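Local coordinates for protein telomere length regulator taz1 (Schizosaccharomyces pombe, PDB 4ZMI) that binds double-stranded telomeric DNA and regulates telomere length and function in fission yeast, this chain being its helical domain, at residues Leu10-Cys15 against Trp88-Asp93; Ile76-Ile81 against Leu226-Val231. All coordinates share one frame; numbering follows the deposited sequence.

Contact 1 of 2, residues Leu10-Cys15 against Trp88-Asp93; sequences LLVNDC and WCLFED
Phe91 and Leu90, which meet Val12 across the contact, sit on the last turn of helix 85-91, where Trp88 O accepts two backbone bonds. Phe91 N lies 3.0 Å and Glu92 N 2.6 Å from Trp88 O, an i+3 and an i+4 donor on one carbonyl where the helix ends. Across from it the chain of helix 5-35 comes near, with Val12 CA 6.8 Å from Phe91 CA. The branch that does the work is CG2 of Val12, set opposite the carbonyl carbon of its own residue while CG1 lies anti to the backbone N (chi1 -178°). It rests over one face of the Phe91 ring as a CH-pi contact, Val12 CG2 lying 4.0 Å from the ring centroid and 30° off the normal. The offset is toward the CE2-CZ side of the ring, Val12 CG2 lying 3.6 Å from Phe91 CE2. Val12 CG2 also lies 3.6 Å from Leu90 O and 3.9 Å from Leu90 CD2, thus filling the angle between the Phe91 ring and the Leu90 side chain. Leu11 comes from another direction: its CB stands at the edge of the Phe91 ring, near the ring plane, 4.1 Å from Phe91 CZ. Around this van der Waals junction of the all-helical TRF-family domain, Trp3 lays its ring nearly parallel to that of Phe91, Tyr69 packs on Leu11, and Leu94 touches Val12, while helix 95-107 places Leu98 on Phe91 and Pro97 on Cys15, so helix 5-35 meets two helices that follow each other in the chain.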
ATOM      1  N   LEU A  10     -11.965  -3.749  18.051  1.00 65.01           N
ATOM      2  CA  LEU A  10     -12.516  -2.392  17.890  1.00 68.36           C
ATOM      3  C   LEU A  10     -12.740  -2.005  16.429  1.00 71.62           C
ATOM      4  O   LEU A  10     -13.709  -1.311  16.127  1.00 79.58           O
ATOM      5  CB  LEU A  10     -11.608  -1.332  18.508  1.00 70.40           C
ATOM      6  CG  LEU A  10     -11.365  -1.263  20.011  1.00 83.55           C
ATOM      7  CD1 LEU A  10     -10.368  -0.143  20.306  1.00 85.83           C
ATOM      8  CD2 LEU A  10     -12.674  -1.053  20.788  1.00 87.40           C
ATOM      9  N   LEU A  11     -11.847  -2.425  15.524  1.00 62.59           N
ATOM     10  CA  LEU A  11     -11.980  -2.031  14.111  1.00 63.67           C
ATOM     11  C   LEU A  11     -13.235  -2.663  13.516  1.00 69.81           C
ATOM     12  O   LEU A  11     -13.931  -2.035  12.726  1.00 68.14           O
ATOM     13  CB  LEU A  11     -10.717  -2.355  13.264  1.00 57.14           C
ATOM     14  CG  LEU A  11     -10.706  -1.840  11.807  1.00 69.29           C
ATOM     15  CD1 LEU A  11     -10.945  -0.348  11.763  1.00 65.02           C
ATOM     16  CD2 LEU A  11      -9.410  -2.187  11.022  1.00 66.59           C
ATOM     17  N   VAL A  12     -13.541  -3.893  13.922  1.00 73.39           N
ATOM     18  CA  VAL A  12     -14.776  -4.541  13.492  1.00 83.35           C
ATOM     19  C   VAL A  12     -15.989  -3.659  13.829  1.00 89.69           C
ATOM     20  O   VAL A  12     -16.893  -3.485  13.006  1.00 86.06           O
ATOM     21  CB  VAL A  12     -14.928  -5.939  14.136  1.00 82.00           C
ATOM     22  CG1 VAL A  12     -16.204  -6.645  13.651  1.00 76.87           C
ATOM     23  CG2 VAL A  12     -13.701  -6.793  13.847  1.00 76.03           C
ATOM     24  N   ASN A  13     -15.979  -3.084  15.030  1.00 94.15           N
ATOM     25  CA  ASN A  13     -17.070  -2.223  15.503  1.00 99.90           C
ATOM     26  C   ASN A  13     -17.211  -0.904  14.728  1.00101.01           C
ATOM     27  O   ASN A  13     -18.309  -0.527  14.335  1.00111.92           O
ATOM     28  CB  ASN A  13     -16.931  -1.938  17.008  1.00101.11           C
ATOM     29  CG  ASN A  13     -17.337  -3.126  17.881  1.00108.02           C
ATOM     30  OD1 ASN A  13     -17.785  -4.158  17.379  1.00113.41           O
ATOM     31  ND2 ASN A  13     -17.173  -2.981  19.194  1.00105.66           N
ATOM     32  N   ASP A  14     -16.102  -0.210  14.499  1.00 93.27           N
ATOM     33  CA  ASP A  14     -16.145   1.110  13.872  1.00 85.53           C
ATOM     34  C   ASP A  14     -15.875   1.056  12.389  1.00 84.87           C
ATOM     35  O   ASP A  14     -15.587   2.077  11.757  1.00 88.77           O
ATOM     36  CB  ASP A  14     -15.109   2.009  14.512  1.00 80.10           C
ATOM     37  CG  ASP A  14     -15.129   1.915  16.006  1.00 86.85           C
ATOM     38  OD1 ASP A  14     -16.216   1.639  16.554  1.00 90.45           O
ATOM     39  OD2 ASP A  14     -14.063   2.106  16.625  1.00 90.20           O
ATOM     40  N   CYS A  15     -15.980  -0.140  11.835  1.00 90.19           N
ATOM     41  CA  CYS A  15     -15.494  -0.403  10.490  1.00 90.67           C
ATOM     42  C   CYS A  15     -16.189   0.449   9.447  1.00 94.89           C
ATOM     43  O   CYS A  15     -15.562   1.285   8.786  1.00 90.75           O
ATOM     44  CB  CYS A  15     -15.676  -1.880  10.162  1.00 87.74           C
ATOM     45  SG  CYS A  15     -14.642  -2.447   8.833  1.00111.36           S
ATOM     46  N   TRP A  88      -9.490 -13.785  10.285  1.00 62.82           N
ATOM     47  CA  TRP A  88     -10.457 -14.153   9.247  1.00 74.49           C
ATOM     48  C   TRP A  88     -11.886 -14.012   9.774  1.00 74.46           C
ATOM     49  O   TRP A  88     -12.690 -13.256   9.223  1.00 72.70           O
ATOM     50  CB  TRP A  88     -10.228 -15.597   8.807  1.00 85.17           C
ATOM     51  CG  TRP A  88     -10.686 -15.911   7.411  1.00101.61           C
ATOM     52  CD1 TRP A  88     -11.494 -15.153   6.607  1.00107.74           C
ATOM     53  CD2 TRP A  88     -10.337 -17.069   6.653  1.00106.82           C
ATOM     54  NE1 TRP A  88     -11.666 -15.775   5.394  1.00114.79           N
ATOM     55  CE2 TRP A  88     -10.964 -16.952   5.397  1.00114.85           C
ATOM     56  CE3 TRP A  88      -9.551 -18.195   6.915  1.00 98.38           C
ATOM     57  CZ2 TRP A  88     -10.829 -17.922   4.408  1.00113.23           C
ATOM     58  CZ3 TRP A  88      -9.416 -19.149   5.939  1.00 98.15           C
ATOM     59  CH2 TRP A  88     -10.053 -19.012   4.699  1.00107.24           C
ATOM     60  N   CYS A  89     -12.183 -14.717  10.865  1.00 75.64           N
ATOM     61  CA  CYS A  89     -13.533 -14.706  11.425  1.00 78.85           C
ATOM     62  C   CYS A  89     -13.969 -13.298  11.769  1.00 81.75           C
ATOM     63  O   CYS A  89     -15.092 -12.900  11.473  1.00 93.72           O
ATOM     64  CB  CYS A  89     -13.602 -15.580  12.665  1.00 77.92           C
ATOM     65  SG  CYS A  89     -12.978 -17.224  12.373  1.00 89.88           S
ATOM     66  N   LEU A  90     -13.073 -12.539  12.388  1.00 71.01           N
ATOM     67  CA  LEU A  90     -13.384 -11.160  12.724  1.00 70.97           C
ATOM     68  C   LEU A  90     -13.752 -10.323  11.508  1.00 74.84           C
ATOM     69  O   LEU A  90     -14.630  -9.471  11.609  1.00 80.30           O
ATOM     70  CB  LEU A  90     -12.227 -10.498  13.468  1.00 71.42           C
ATOM     71  CG  LEU A  90     -12.105 -10.860  14.949  1.00 77.16           C
ATOM     72  CD1 LEU A  90     -10.750 -10.446  15.448  1.00 77.38           C
ATOM     73  CD2 LEU A  90     -13.195 -10.188  15.773  1.00 75.46           C
ATOM     74  N   PHE A  91     -13.097 -10.557  10.366  1.00 74.10           N
ATOM     75  CA  PHE A  91     -13.215  -9.615   9.239  1.00 75.89           C
ATOM     76  C   PHE A  91     -13.844 -10.119   7.945  1.00 83.04           C
ATOM     77  O   PHE A  91     -14.234  -9.314   7.094  1.00 83.01           O
ATOM     78  CB  PHE A  91     -11.867  -8.975   8.924  1.00 69.90           C
ATOM     79  CG  PHE A  91     -11.417  -8.009   9.957  1.00 66.49           C
ATOM     80  CD1 PHE A  91     -10.357  -8.318  10.786  1.00 63.03           C
ATOM     81  CD2 PHE A  91     -12.066  -6.801  10.117  1.00 68.09           C
ATOM     82  CE1 PHE A  91      -9.937  -7.434  11.743  1.00 56.33           C
ATOM     83  CE2 PHE A  91     -11.660  -5.911  11.077  1.00 65.23           C
ATOM     84  CZ  PHE A  91     -10.603  -6.224  11.893  1.00 64.19           C
ATOM     85  N   GLU A  92     -13.922 -11.436   7.802  1.00 88.79           N
ATOM     86  CA  GLU A  92     -14.510 -12.100   6.634  1.00 95.08           C
ATOM     87  C   GLU A  92     -15.742 -11.400   6.013  1.00 93.31           C
ATOM     88  O   GLU A  92     -15.936 -11.439   4.804  1.00 85.60           O
ATOM     89  CB  GLU A  92     -14.829 -13.553   7.017  1.00104.41           C
ATOM     90  CG  GLU A  92     -15.681 -14.350   6.054  1.00109.66           C
ATOM     91  CD  GLU A  92     -16.109 -15.676   6.659  1.00113.52           C
ATOM     92  OE1 GLU A  92     -17.324 -15.872   6.892  1.00116.21           O
ATOM     93  OE2 GLU A  92     -15.222 -16.519   6.912  1.00115.24           O
ATOM     94  N   ASP A  93     -16.558 -10.748   6.839  1.00103.39           N
ATOM     95  CA  ASP A  93     -17.752 -10.052   6.350  1.00110.74           C
ATOM     96  C   ASP A  93     -17.423  -8.662   5.833  1.00108.04           C
ATOM     97  O   ASP A  93     -18.085  -8.146   4.933  1.00112.78           O
ATOM     98  CB  ASP A  93     -18.803  -9.910   7.465  1.00120.92           C
ATOM     99  CG  ASP A  93     -19.774 -11.085   7.531  1.00127.30           C
ATOM    100  OD1 ASP A  93     -20.528 -11.292   6.555  1.00126.92           O
ATOM    101  OD2 ASP A  93     -19.809 -11.780   8.574  1.00130.88           O
TER

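Contact 2 of 2, residues Ile76-Ile81 against Leu226-Val231; sequences IFFSYI and LEFKNV
The backbones of Phe78, in the first turn of helix 78-83, and Phe228, near the end of helix 214-229, stay well apart, with CA atoms 11.0 Å from each other, and two long aromatic side chains bridge the gap inside the all-helical TRF-family domain. Both CA-CB bonds point toward the opposite segment, and the two rings are the only groups to touch. Phe228 has its ring anti to the backbone N (chi1 -158°), an extended course that brings Phe228 CZ to 3.9 Å from CD1 of Phe78; CE2 of Phe228 follows at 4.1 Å from the same CD1. The ring centroids are 5.8 Å apart and the planes are inclined at 53°, an oblique aromatic pair. One face of the Phe78 ring also has CG2 of Ile76 beside it, 4.1 Å above the plane and displaced toward the rim. Phe77 is the N-cap residue of helix 78-83, and Phe77 O accepts a bond from Ile81 N at 3.0 Å. Asp126 hydrogen-bonds the backbone N of Phe78 and the hydroxyl of Ser79, which is also hydrogen-bonded to Tyr173 of the magnesium site. Lys99 forms a cation-pi contact with Phe78, and Gln102 touches both rings. Between these two segments the contact is small and purely carbon-to-carbon, so it rests on dispersion and burial of apolar surface rather than on directional bonds.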
ATOM      1  N   ILE A  76      -3.855  -2.104   6.060  1.00 53.46           N
ATOM      2  CA  ILE A  76      -4.503  -3.380   6.282  1.00 55.94           C
ATOM      3  C   ILE A  76      -3.865  -4.463   5.438  1.00 60.25           C
ATOM      4  O   ILE A  76      -3.582  -4.248   4.263  1.00 72.28           O
ATOM      5  CB  ILE A  76      -5.957  -3.307   5.837  1.00 64.44           C
ATOM      6  CG1 ILE A  76      -6.707  -2.243   6.637  1.00 66.20           C
ATOM      7  CG2 ILE A  76      -6.603  -4.679   5.950  1.00 66.26           C
ATOM      8  CD1 ILE A  76      -6.748  -2.524   8.118  1.00 75.51           C
ATOM      9  N   PHE A  77      -3.671  -5.640   6.019  1.00 50.70           N
ATOM     10  CA  PHE A  77      -3.050  -6.733   5.297  1.00 48.19           C
ATOM     11  C   PHE A  77      -3.963  -7.904   5.067  1.00 54.92           C
ATOM     12  O   PHE A  77      -4.207  -8.714   5.973  1.00 53.54           O
ATOM     13  CB  PHE A  77      -1.777  -7.153   6.005  1.00 41.17           C
ATOM     14  CG  PHE A  77      -0.717  -6.121   5.913  1.00 50.37           C
ATOM     15  CD1 PHE A  77      -0.659  -5.095   6.833  1.00 41.89           C
ATOM     16  CD2 PHE A  77       0.172  -6.125   4.841  1.00 54.18           C
ATOM     17  CE1 PHE A  77       0.309  -4.118   6.734  1.00 49.49           C
ATOM     18  CE2 PHE A  77       1.146  -5.164   4.720  1.00 43.16           C
ATOM     19  CZ  PHE A  77       1.219  -4.137   5.667  1.00 36.92           C
ATOM     20  N   PHE A  78      -4.447  -8.000   3.833  1.00 47.32           N
ATOM     21  CA  PHE A  78      -5.379  -9.049   3.474  1.00 52.21           C
ATOM     22  C   PHE A  78      -4.731 -10.422   3.505  1.00 52.02           C
ATOM     23  O   PHE A  78      -5.381 -11.417   3.845  1.00 51.26           O
ATOM     24  CB  PHE A  78      -6.063  -8.743   2.142  1.00 62.44           C
ATOM     25  CG  PHE A  78      -7.011  -7.577   2.217  1.00 66.57           C
ATOM     26  CD1 PHE A  78      -6.626  -6.326   1.786  1.00 64.99           C
ATOM     27  CD2 PHE A  78      -8.276  -7.732   2.762  1.00 63.62           C
ATOM     28  CE1 PHE A  78      -7.485  -5.251   1.879  1.00 66.78           C
ATOM     29  CE2 PHE A  78      -9.138  -6.665   2.850  1.00 63.02           C
ATOM     30  CZ  PHE A  78      -8.747  -5.423   2.409  1.00 65.16           C
ATOM     31  N   SER A  79      -3.442 -10.485   3.204  1.00 46.53           N
ATOM     32  CA  SER A  79      -2.754 -11.760   3.343  1.00 50.69           C
ATOM     33  C   SER A  79      -2.741 -12.206   4.801  1.00 49.18           C
ATOM     34  O   SER A  79      -2.856 -13.381   5.087  1.00 51.74           O
ATOM     35  CB  SER A  79      -1.322 -11.687   2.819  1.00 52.01           C
ATOM     36  OG  SER A  79      -0.543 -10.759   3.551  1.00 52.67           O
ATOM     37  N   TYR A  80      -2.592 -11.260   5.716  1.00 43.42           N
ATOM     38  CA  TYR A  80      -2.525 -11.589   7.130  1.00 46.25           C
ATOM     39  C   TYR A  80      -3.898 -12.050   7.633  1.00 53.48           C
ATOM     40  O   TYR A  80      -4.020 -13.095   8.246  1.00 50.44           O
ATOM     41  CB  TYR A  80      -2.056 -10.361   7.894  1.00 43.46           C
ATOM     42  CG  TYR A  80      -1.843 -10.550   9.371  1.00 42.09           C
ATOM     43  CD1 TYR A  80      -0.572 -10.722   9.885  1.00 38.91           C
ATOM     44  CD2 TYR A  80      -2.905 -10.502  10.250  1.00 39.98           C
ATOM     45  CE1 TYR A  80      -0.359 -10.871  11.231  1.00 48.97           C
ATOM     46  CE2 TYR A  80      -2.709 -10.666  11.620  1.00 51.56           C
ATOM     47  CZ  TYR A  80      -1.435 -10.848  12.099  1.00 52.52           C
ATOM     48  OH  TYR A  80      -1.229 -10.981  13.439  1.00 56.34           O
ATOM     49  N   ILE A  81      -4.923 -11.258   7.341  1.00 57.10           N
ATOM     50  CA  ILE A  81      -6.297 -11.567   7.679  1.00 56.34           C
ATOM     51  C   ILE A  81      -6.757 -12.903   7.105  1.00 65.43           C
ATOM     52  O   ILE A  81      -7.474 -13.638   7.767  1.00 62.66           O
ATOM     53  CB  ILE A  81      -7.229 -10.472   7.173  1.00 50.07           C
ATOM     54  CG1 ILE A  81      -6.940  -9.166   7.913  1.00 53.47           C
ATOM     55  CG2 ILE A  81      -8.669 -10.889   7.350  1.00 56.68           C
ATOM     56  CD1 ILE A  81      -7.801  -8.019   7.461  1.00 59.47           C
ATOM     57  N   LEU A 226      -7.999   1.085  -7.230  1.00 84.33           N
ATOM     58  CA  LEU A 226      -9.381   0.925  -7.664  1.00 87.81           C
ATOM     59  C   LEU A 226      -9.670  -0.503  -8.113  1.00 93.65           C
ATOM     60  O   LEU A 226     -10.686  -1.067  -7.719  1.00100.58           O
ATOM     61  CB  LEU A 226      -9.728   1.912  -8.778  1.00 93.00           C
ATOM     62  CG  LEU A 226     -10.036   3.349  -8.358  1.00 91.56           C
ATOM     63  CD1 LEU A 226     -10.140   4.250  -9.576  1.00 90.93           C
ATOM     64  CD2 LEU A 226     -11.309   3.406  -7.551  1.00 92.73           C
ATOM     65  N   GLU A 227      -8.788  -1.080  -8.933  1.00 92.19           N
ATOM     66  CA  GLU A 227      -8.881  -2.498  -9.298  1.00 99.01           C
ATOM     67  C   GLU A 227      -8.952  -3.364  -8.051  1.00106.04           C
ATOM     68  O   GLU A 227      -9.796  -4.252  -7.947  1.00108.38           O
ATOM     69  CB  GLU A 227      -7.654  -2.962 -10.080  1.00103.34           C
ATOM     70  CG  GLU A 227      -7.260  -2.135 -11.274  1.00109.24           C
ATOM     71  CD  GLU A 227      -6.012  -2.684 -11.933  1.00112.46           C
ATOM     72  OE1 GLU A 227      -5.876  -3.925 -12.021  1.00109.39           O
ATOM     73  OE2 GLU A 227      -5.159  -1.874 -12.344  1.00116.99           O
ATOM     74  N   PHE A 228      -8.026  -3.114  -7.124  1.00108.22           N
ATOM     75  CA  PHE A 228      -7.971  -3.817  -5.845  1.00113.78           C
ATOM     76  C   PHE A 228      -9.354  -3.735  -5.197  1.00120.13           C
ATOM     77  O   PHE A 228      -9.874  -4.737  -4.714  1.00122.88           O
ATOM     78  CB  PHE A 228      -6.891  -3.173  -4.955  1.00108.75           C
ATOM     79  CG  PHE A 228      -6.344  -4.068  -3.850  1.00108.28           C
ATOM     80  CD1 PHE A 228      -5.076  -3.833  -3.332  1.00103.64           C
ATOM     81  CD2 PHE A 228      -7.085  -5.111  -3.309  1.00109.78           C
ATOM     82  CE1 PHE A 228      -4.552  -4.621  -2.315  1.00 97.46           C
ATOM     83  CE2 PHE A 228      -6.557  -5.908  -2.277  1.00 99.26           C
ATOM     84  CZ  PHE A 228      -5.299  -5.655  -1.786  1.00 95.67           C
ATOM     85  N   LYS A 229      -9.964  -2.551  -5.243  1.00124.81           N
ATOM     86  CA  LYS A 229     -11.227  -2.285  -4.543  1.00128.59           C
ATOM     87  C   LYS A 229     -12.440  -3.062  -5.078  1.00126.86           C
ATOM     88  O   LYS A 229     -13.460  -3.164  -4.396  1.00129.81           O
ATOM     89  CB  LYS A 229     -11.531  -0.777  -4.497  1.00134.43           C
ATOM     90  CG  LYS A 229     -12.414  -0.350  -3.316  1.00137.17           C
ATOM     91  CD  LYS A 229     -12.533   1.170  -3.175  1.00136.17           C
ATOM     92  CE  LYS A 229     -13.521   1.769  -4.171  1.00134.86           C
ATOM     93  NZ  LYS A 229     -13.785   3.210  -3.887  1.00132.93           N
ATOM     94  N   ASN A 230     -12.343  -3.606  -6.286  1.00121.21           N
ATOM     95  CA  ASN A 230     -13.403  -4.497  -6.753  1.00119.41           C
ATOM     96  C   ASN A 230     -12.931  -5.943  -6.971  1.00113.87           C
ATOM     97  O   ASN A 230     -13.440  -6.656  -7.831  1.00113.61           O
ATOM     98  CB  ASN A 230     -14.156  -3.920  -7.963  1.00123.27           C
ATOM     99  CG  ASN A 230     -13.277  -3.757  -9.186  1.00125.67           C
ATOM    100  OD1 ASN A 230     -12.055  -3.809  -9.095  1.00126.80           O
ATOM    101  ND2 ASN A 230     -13.902  -3.548 -10.342  1.00126.65           N
ATOM    102  N   VAL A 231     -11.962  -6.363  -6.161  1.00105.15           N
ATOM    103  CA  VAL A 231     -11.487  -7.745  -6.148  1.00 95.49           C
ATOM    104  C   VAL A 231     -11.817  -8.409  -4.804  1.00 97.30           C
ATOM    105  O   VAL A 231     -11.613  -7.812  -3.751  1.00 97.36           O
ATOM    106  CB  VAL A 231      -9.970  -7.803  -6.390  1.00 77.46           C
ATOM    107  CG1 VAL A 231      -9.415  -9.175  -6.037  1.00 72.30           C
ATOM    108  CG2 VAL A 231      -9.656  -7.458  -7.821  1.00 73.78           C
TER

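Contact 2 is the deeper of the two, its centre about 10 Å from the centre of the chain and both touching residues buried; contact 1 lies about 20 Å out and is partly buried. Helix 85-91 meets the N-terminal helix 5-35 in contact 1, and the preceding helix 78-83 meets the C-terminal helix 214-229 in contact 2. Both contacts are apolar, but contact 1 sets aliphatic groups over and beside an aromatic ring, whereas contact 2 pairs two rings across a wider gap. They also touch each other: Leu11 CD2 lies 4.0 Å from Ile76 CD1, and Phe91 CB 4.0 Å from Ile81 CG2.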